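Local coordinates for protein L-ribulose 3-epimerase (Mesorhizobium loti, PDB 3VYL) that epimerises L-ribulose at C3, probably to L-xylulose, probably also acts on other ketoses, and binds manganese in a TIM barrel, at residues 9-13 and 242-248; 24-28 and 53-59; 117-123 and 154-158. One frame throughout, in Å; residues are numbered along the deposited sequence.

Interaction 1 (9-13 and 242-248)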
# COMPACT_ATOMS: atom_id res chain seq x y z
N PHE A 9 27.50 11.34 7.86
CA PHE A 9 26.83 12.16 8.86
C PHE A 9 25.84 11.40 9.73
O PHE A 9 25.28 11.98 10.65
CB PHE A 9 26.16 13.39 8.23
CG PHE A 9 27.13 14.39 7.66
CD1 PHE A 9 28.51 14.26 7.84
CD2 PHE A 9 26.66 15.49 6.95
CE1 PHE A 9 29.39 15.19 7.31
CE2 PHE A 9 27.54 16.42 6.42
CZ PHE A 9 28.90 16.27 6.60
N VAL A 10 25.61 10.13 9.43
CA VAL A 10 24.89 9.24 10.36
C VAL A 10 25.78 9.03 11.59
O VAL A 10 25.29 8.84 12.70
CB VAL A 10 24.58 7.86 9.73
CG1 VAL A 10 24.01 6.89 10.77
CG2 VAL A 10 23.64 7.98 8.54
N TRP A 11 27.09 9.06 11.37
CA TRP A 11 28.07 8.78 12.42
C TRP A 11 28.64 10.04 13.06
O TRP A 11 28.54 10.22 14.27
CB TRP A 11 29.19 7.92 11.87
CG TRP A 11 28.78 6.60 11.25
CD1 TRP A 11 29.00 6.18 9.94
CD2 TRP A 11 28.12 5.47 11.91
NE1 TRP A 11 28.52 4.91 9.75
CE2 TRP A 11 27.99 4.43 10.89
CE3 TRP A 11 27.65 5.22 13.19
CZ2 TRP A 11 27.40 3.21 11.16
CZ3 TRP A 11 27.06 3.98 13.45
CH2 TRP A 11 26.94 3.00 12.46
N SER A 12 29.26 10.90 12.24
CA SER A 12 29.92 12.12 12.71
C SER A 12 30.01 13.18 11.60
O SER A 12 30.09 12.85 10.43
CB SER A 12 31.32 11.82 13.23
OG SER A 12 32.11 13.01 13.31
N ALA A 13 30.00 14.45 12.00
CA ALA A 13 30.13 15.55 11.05
C ALA A 13 31.53 16.13 11.11
O ALA A 13 31.85 17.09 10.40
CB ALA A 13 29.10 16.64 11.34
N SER A 242 20.12 9.26 6.99
CA SER A 242 19.32 9.69 8.13
C SER A 242 20.14 10.62 8.98
O SER A 242 21.27 10.34 9.25
CB SER A 242 18.90 8.48 8.92
OG SER A 242 18.01 8.78 9.93
N PHE A 243 19.60 11.72 9.46
CA PHE A 243 20.42 12.66 10.22
C PHE A 243 19.86 12.98 11.60
O PHE A 243 18.65 12.80 11.87
CB PHE A 243 20.69 13.93 9.40
CG PHE A 243 21.34 13.67 8.05
CD1 PHE A 243 22.54 12.94 7.96
CD2 PHE A 243 20.78 14.18 6.88
CE1 PHE A 243 23.14 12.71 6.72
CE2 PHE A 243 21.38 13.95 5.65
CZ PHE A 243 22.56 13.23 5.57
N SER A 244 20.76 13.43 12.48
CA SER A 244 20.44 13.84 13.86
C SER A 244 21.02 15.20 14.17
O SER A 244 22.22 15.45 13.94
CB SER A 244 20.99 12.82 14.87
OG SER A 244 21.19 13.41 16.15
N SER A 245 20.17 16.07 14.71
CA SER A 245 20.53 17.41 15.21
C SER A 245 21.79 17.34 16.08
O SER A 245 22.67 18.21 15.99
CB SER A 245 19.38 17.97 16.04
OG SER A 245 19.40 19.38 16.11
N GLU A 246 21.89 16.30 16.86
CA GLU A 246 22.99 16.05 17.74
C GLU A 246 24.30 15.85 17.03
O GLU A 246 25.33 16.18 17.55
CB GLU A 246 22.69 14.84 18.58
CG GLU A 246 21.51 15.04 19.52
CD GLU A 246 21.65 16.24 20.40
OE1 GLU A 246 20.86 16.41 21.33
OE2 GLU A 246 22.54 17.04 20.13
N ILE A 247 24.27 15.23 15.87
CA ILE A 247 25.49 14.96 15.15
C ILE A 247 25.89 15.91 14.02
O ILE A 247 27.04 16.24 13.86
CB ILE A 247 25.46 13.54 14.64
CG1 ILE A 247 25.37 12.60 15.81
CG2 ILE A 247 26.69 13.24 13.83
CD1 ILE A 247 24.83 11.25 15.45
N VAL A 248 24.95 16.36 13.22
CA VAL A 248 25.32 17.23 12.12
C VAL A 248 25.63 18.64 12.55
O VAL A 248 25.33 19.05 13.63
CB VAL A 248 24.34 17.17 10.93
CG1 VAL A 248 24.23 15.76 10.43
CG2 VAL A 248 22.98 17.71 11.29
O HOH W 1 23.18 11.99 11.96
O HOH W 2 29.65 15.02 14.73

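Interaction 2 (24-28 and 53-59)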
# COMPACT_ATOMS: atom_id res chain seq x y z
N LEU A 24 34.50 5.15 9.62
CA LEU A 24 34.86 3.96 8.86
C LEU A 24 34.63 2.65 9.61
O LEU A 24 34.01 1.73 9.08
CB LEU A 24 36.32 4.07 8.39
CG LEU A 24 36.63 4.80 7.07
CD1 LEU A 24 35.58 5.83 6.68
CD2 LEU A 24 38.02 5.41 7.09
N ALA A 25 35.12 2.54 10.83
CA ALA A 25 34.96 1.31 11.61
C ALA A 25 33.49 1.02 11.93
O ALA A 25 33.07 -0.15 12.01
CB ALA A 25 35.80 1.35 12.88
N ASN A 26 32.73 2.09 12.14
CA ASN A 26 31.30 1.96 12.39
C ASN A 26 30.58 1.48 11.14
O ASN A 26 29.79 0.54 11.21
CB ASN A 26 30.71 3.27 12.93
CG ASN A 26 31.08 3.52 14.38
OD1 ASN A 26 32.05 2.95 14.89
ND2 ASN A 26 30.32 4.37 15.05
N THR A 27 30.90 2.09 9.99
CA THR A 27 30.42 1.63 8.70
C THR A 27 30.58 0.12 8.51
O THR A 27 29.61 -0.58 8.17
CB THR A 27 31.14 2.37 7.55
OG1 THR A 27 30.94 3.78 7.69
CG2 THR A 27 30.60 1.93 6.21
N ARG A 28 31.79 -0.39 8.74
CA ARG A 28 32.06 -1.82 8.59
C ARG A 28 31.31 -2.70 9.60
O ARG A 28 30.78 -3.74 9.23
CB ARG A 28 33.56 -2.09 8.67
CG ARG A 28 34.32 -1.85 7.37
CD ARG A 28 34.24 -3.04 6.41
NE ARG A 28 34.82 -4.27 6.97
CZ ARG A 28 34.94 -5.43 6.31
NH1 ARG A 28 34.54 -5.53 5.05
NH2 ARG A 28 35.48 -6.48 6.92
N ARG A 53 43.09 4.14 4.01
CA ARG A 53 42.35 3.53 5.10
C ARG A 53 40.99 3.02 4.61
O ARG A 53 40.50 1.99 5.08
CB ARG A 53 42.20 4.49 6.27
CG ARG A 53 42.93 4.02 7.53
CD ARG A 53 42.55 2.58 7.88
NE ARG A 53 41.60 2.47 9.01
CZ ARG A 53 41.55 3.30 10.06
NH1 ARG A 53 42.40 4.33 10.18
NH2 ARG A 53 40.63 3.09 11.02
N ILE A 54 40.40 3.75 3.67
CA ILE A 54 39.17 3.33 3.00
C ILE A 54 39.38 2.02 2.22
O ILE A 54 38.63 1.06 2.41
CB ILE A 54 38.60 4.44 2.08
CG1 ILE A 54 38.04 5.60 2.92
CG2 ILE A 54 37.47 3.89 1.21
CD1 ILE A 54 37.82 6.87 2.13
N ALA A 55 40.41 1.98 1.37
CA ALA A 55 40.71 0.78 0.59
C ALA A 55 41.08 -0.44 1.45
O ALA A 55 40.66 -1.55 1.15
CB ALA A 55 41.79 1.05 -0.45
N ASP A 56 41.83 -0.22 2.53
CA ASP A 56 42.20 -1.30 3.45
C ASP A 56 40.98 -1.96 4.10
O ASP A 56 40.97 -3.19 4.31
CB ASP A 56 43.18 -0.81 4.53
CG ASP A 56 44.62 -1.23 4.26
OD1 ASP A 56 45.19 -0.86 3.20
OD2 ASP A 56 45.21 -1.94 5.12
N LEU A 57 39.96 -1.16 4.42
CA LEU A 57 38.70 -1.66 4.97
C LEU A 57 37.83 -2.36 3.92
O LEU A 57 36.93 -3.14 4.27
CB LEU A 57 37.91 -0.54 5.65
CG LEU A 57 37.90 -0.34 7.18
CD1 LEU A 57 38.35 -1.58 7.93
CD2 LEU A 57 38.71 0.87 7.58
N GLY A 58 38.09 -2.08 2.65
CA GLY A 58 37.33 -2.68 1.56
C GLY A 58 36.11 -1.86 1.20
O GLY A 58 35.14 -2.35 0.63
N LEU A 59 36.15 -0.58 1.55
CA LEU A 59 35.05 0.31 1.31
C LEU A 59 35.28 1.06 0.01
O LEU A 59 36.42 1.27 -0.39
CB LEU A 59 34.94 1.30 2.48
CG LEU A 59 34.09 1.03 3.74
CD1 LEU A 59 33.77 -0.42 4.00
CD2 LEU A 59 34.73 1.67 4.96

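Interaction 3 (117-123 and 154-158)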
# COMPACT_ATOMS: atom_id res chain seq x y z
N ALA A 117 11.25 32.41 -7.68
CA ALA A 117 10.79 31.30 -8.55
C ALA A 117 11.85 31.00 -9.62
O ALA A 117 12.65 31.88 -9.96
CB ALA A 117 9.46 31.63 -9.19
N PRO A 118 11.87 29.77 -10.15
CA PRO A 118 12.90 29.47 -11.14
C PRO A 118 12.63 30.15 -12.49
O PRO A 118 11.48 30.47 -12.79
CB PRO A 118 12.82 27.96 -11.29
CG PRO A 118 11.38 27.66 -11.02
CD PRO A 118 10.93 28.65 -9.98
N THR A 119 13.70 30.36 -13.26
CA THR A 119 13.63 30.97 -14.60
C THR A 119 14.33 30.06 -15.63
O THR A 119 15.10 29.17 -15.25
CB THR A 119 14.30 32.37 -14.63
OG1 THR A 119 15.71 32.26 -14.38
CG2 THR A 119 13.68 33.32 -13.60
N ARG A 120 14.09 30.30 -16.91
CA ARG A 120 14.73 29.51 -17.96
C ARG A 120 16.23 29.82 -18.09
O ARG A 120 17.04 28.93 -18.34
CB ARG A 120 14.03 29.70 -19.31
CG ARG A 120 14.68 28.91 -20.44
CD ARG A 120 13.67 28.57 -21.53
NE ARG A 120 12.99 27.30 -21.28
CZ ARG A 120 11.74 27.05 -21.62
NH1 ARG A 120 11.19 25.87 -21.36
NH2 ARG A 120 11.01 28.00 -22.22
N ASP A 121 16.58 31.09 -17.91
CA ASP A 121 17.98 31.50 -17.94
C ASP A 121 18.77 30.83 -16.83
O ASP A 121 19.92 30.43 -17.04
CB ASP A 121 18.12 33.02 -17.86
CG ASP A 121 17.47 33.73 -19.04
OD1 ASP A 121 17.26 33.08 -20.10
OD2 ASP A 121 17.19 34.94 -18.88
N GLN A 122 18.14 30.70 -15.66
CA GLN A 122 18.75 29.96 -14.55
C GLN A 122 19.02 28.52 -14.99
O GLN A 122 20.13 28.01 -14.82
CB GLN A 122 17.83 29.98 -13.32
CG GLN A 122 18.37 29.28 -12.08
CD GLN A 122 17.27 28.88 -11.11
OE1 GLN A 122 16.09 29.16 -11.35
NE2 GLN A 122 17.64 28.21 -10.03
N TRP A 123 17.99 27.90 -15.58
CA TRP A 123 18.09 26.56 -16.16
C TRP A 123 19.25 26.43 -17.11
O TRP A 123 20.14 25.60 -16.90
CB TRP A 123 16.77 26.21 -16.86
CG TRP A 123 16.66 24.78 -17.34
CD1 TRP A 123 17.22 24.22 -18.48
CD2 TRP A 123 15.92 23.68 -16.71
NE1 TRP A 123 16.89 22.90 -18.59
CE2 TRP A 123 16.12 22.51 -17.56
CE3 TRP A 123 15.14 23.56 -15.56
CZ2 TRP A 123 15.54 21.28 -17.26
CZ3 TRP A 123 14.58 22.31 -15.26
CH2 TRP A 123 14.78 21.20 -16.09
N SER A 154 15.72 23.11 -3.21
CA SER A 154 16.16 23.74 -4.41
C SER A 154 14.94 24.17 -5.16
O SER A 154 13.89 23.66 -4.93
CB SER A 154 16.93 22.77 -5.28
OG SER A 154 17.40 23.40 -6.44
N ASN A 155 15.08 25.11 -6.06
CA ASN A 155 13.94 25.48 -6.85
C ASN A 155 14.00 25.02 -8.26
O ASN A 155 13.18 25.36 -9.04
CB ASN A 155 13.66 26.96 -6.76
CG ASN A 155 14.69 27.79 -7.41
OD1 ASN A 155 15.75 27.34 -7.70
ND2 ASN A 155 14.39 29.01 -7.64
N LEU A 156 14.99 24.23 -8.59
CA LEU A 156 15.17 23.87 -9.96
C LEU A 156 14.81 22.45 -10.30
O LEU A 156 13.89 22.23 -11.00
CB LEU A 156 16.61 24.14 -10.37
CG LEU A 156 17.00 24.37 -11.82
CD1 LEU A 156 16.27 25.52 -12.41
CD2 LEU A 156 18.48 24.64 -11.87
N LEU A 157 15.55 21.50 -9.80
CA LEU A 157 15.26 20.13 -10.11
C LEU A 157 14.64 19.39 -8.98
O LEU A 157 15.32 18.92 -8.11
CB LEU A 157 16.53 19.42 -10.52
CG LEU A 157 17.47 20.07 -11.49
CD1 LEU A 157 18.64 19.18 -11.67
CD2 LEU A 157 16.83 20.29 -12.82
N ASN A 158 13.34 19.23 -9.04
CA ASN A 158 12.58 18.63 -7.99
C ASN A 158 12.00 17.34 -8.45
O ASN A 158 11.48 16.61 -7.70
CB ASN A 158 11.43 19.54 -7.52
CG ASN A 158 11.90 20.87 -7.02
OD1 ASN A 158 12.85 20.97 -6.29
ND2 ASN A 158 11.24 21.89 -7.43

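Interaction 1 (9-13 and 242-248)
The carbonyl O of S244 receives two backbone N-H groups, from I247 and V248, the residues that meet A13 across the contact. The bond from I247 N to S244 O is 2.8 Å. This turn brings I247 and V248 against the loop 9-13.

I247 does much of the touching, and its CB points toward the other loop. Its two branches divide the work. CG2, anti to the backbone N, meets S12 CA at 3.6 Å and also lies near W11 O. CG1 carries CD1 over to V10 O. V248 sends CG1 to F9 CB at 3.8 Å. F243 comes to the same F9 CB with one corner of its ring, CE1. A13 CB lies over one face of the F9 ring, offset toward its rim, and also packs on I247 O. V10 uses CG2, which rests against S242 O.

No direct hydrogen bond joins the loops. A water bridges them by accepting from A13 N at 2.8 Å and donating to I247 O at 3.0 Å. A second water accepts from S244 N at 2.9 Å and is modelled close to F9 O.

H7 lies beside both phenylalanines, and its ring meets that of F243 edge-to-face. The F243 side chain is about 6 Å from the bound manganese and about 4 Å from that of E241, a metal ligand. The contact joins the two loops beyond the neighbouring first and last strands of the closed (βα)8 barrel, near its metal site.

Interaction 2 (24-28 and 53-59)
L24 and I54 cross at about a right angle, with L24 CD2 set against I54 CG1 at 4.2 Å. L24 points toward the second helix and meets more than one partner there. Its CB faces L57 CD2 at 4.1 Å, and its CG packs on L59 CD2. T27 adds its methyl CG2 beside that same L59 CD2.

R28 lies obliquely across both L57 and L59. Its aliphatic part does the packing: CD meets L59 CD1 at 3.6 Å and CG meets L57 CG at 3.9 Å. Bends at chi2 (-83°) and chi3 (-61°) turn the chain so that L57 O lies over one face of the guanidinium. R28 NH1 is 3.5 Å from L57 O, but the angle is too poor for a hydrogen bond. R53 packs its CB near L24 CD2, while its NH2 forms a salt bridge with E21.

Helix 47-57 ends in a Schellman motif at G58, whose positive phi turns the chain so that L59 points back toward helix 17-30. The short helical segments 24-28 and 53-57 run nearly parallel, 20° apart, with axes 10.9 Å from each other. Such side-by-side packing of successive helices is typical of the outer layer of a TIM barrel.

Interaction 3 (117-123 and 154-158)
A capping box at the start of helix 120-139 includes Q122, whose side chain also reaches across to N155. T119 is the N-cap. Its OG1 accepts from Q122 N at 3.2 Å, and Q122 OE1 accepts from T119 N at 3.3 Å in the carbonyl plane. The other end of the amide, NE2, donates to N155 OD1 at 3.1 Å. That bond is nearly straight at the hydrogen (170°), although the two amide planes are 45° apart. CG of Q122 stands anti to its backbone N (chi1 -178°), and the extended chain beyond it spans the gap. A leucine here would probably leave N155 OD1 without this donor and T119 N without its capping acceptor.

L156 CD1 packs on Q122 CD at 3.7 Å and on W123 CE3 at 3.9 Å. The side chains of L157 and W123 cross at about a right angle, CD2 of L157 meeting CZ3 of W123. P118 CB and CG rest against N155 O.

W259 of a second subunit packs on P118 and N155, and K296 of a third subunit on W123. W123 also hydrogen-bonds D169 and meets F166 edge-to-face, both on helix 160-170. The contact thus joins the start of helix 120-139 to the loop leading from strand 143-147 into helix 160-170.

From the N terminus, strand 4-7 leads into loop 9-13, whose partner, 242-248, comes only after the last barrel strand, 238-240. Interaction 1 therefore closes the longest loop and holds the other two inside it. Interaction 2 closes first, joining helices 17-30 and 47-57. Interaction 3 follows in series, tying the start of helix 120-139 to the loop after strand 143-147. Interactions 1 and 2 touch through W11, which packs on N26 and T27. Interaction 3 stands apart, its centre about 38 Å from that of interaction 2 on the opposite side of the chain's centre. Together they tie the loops after the first and last strands, two neighbouring outer helices, and a helix start and loop that other subunits touch.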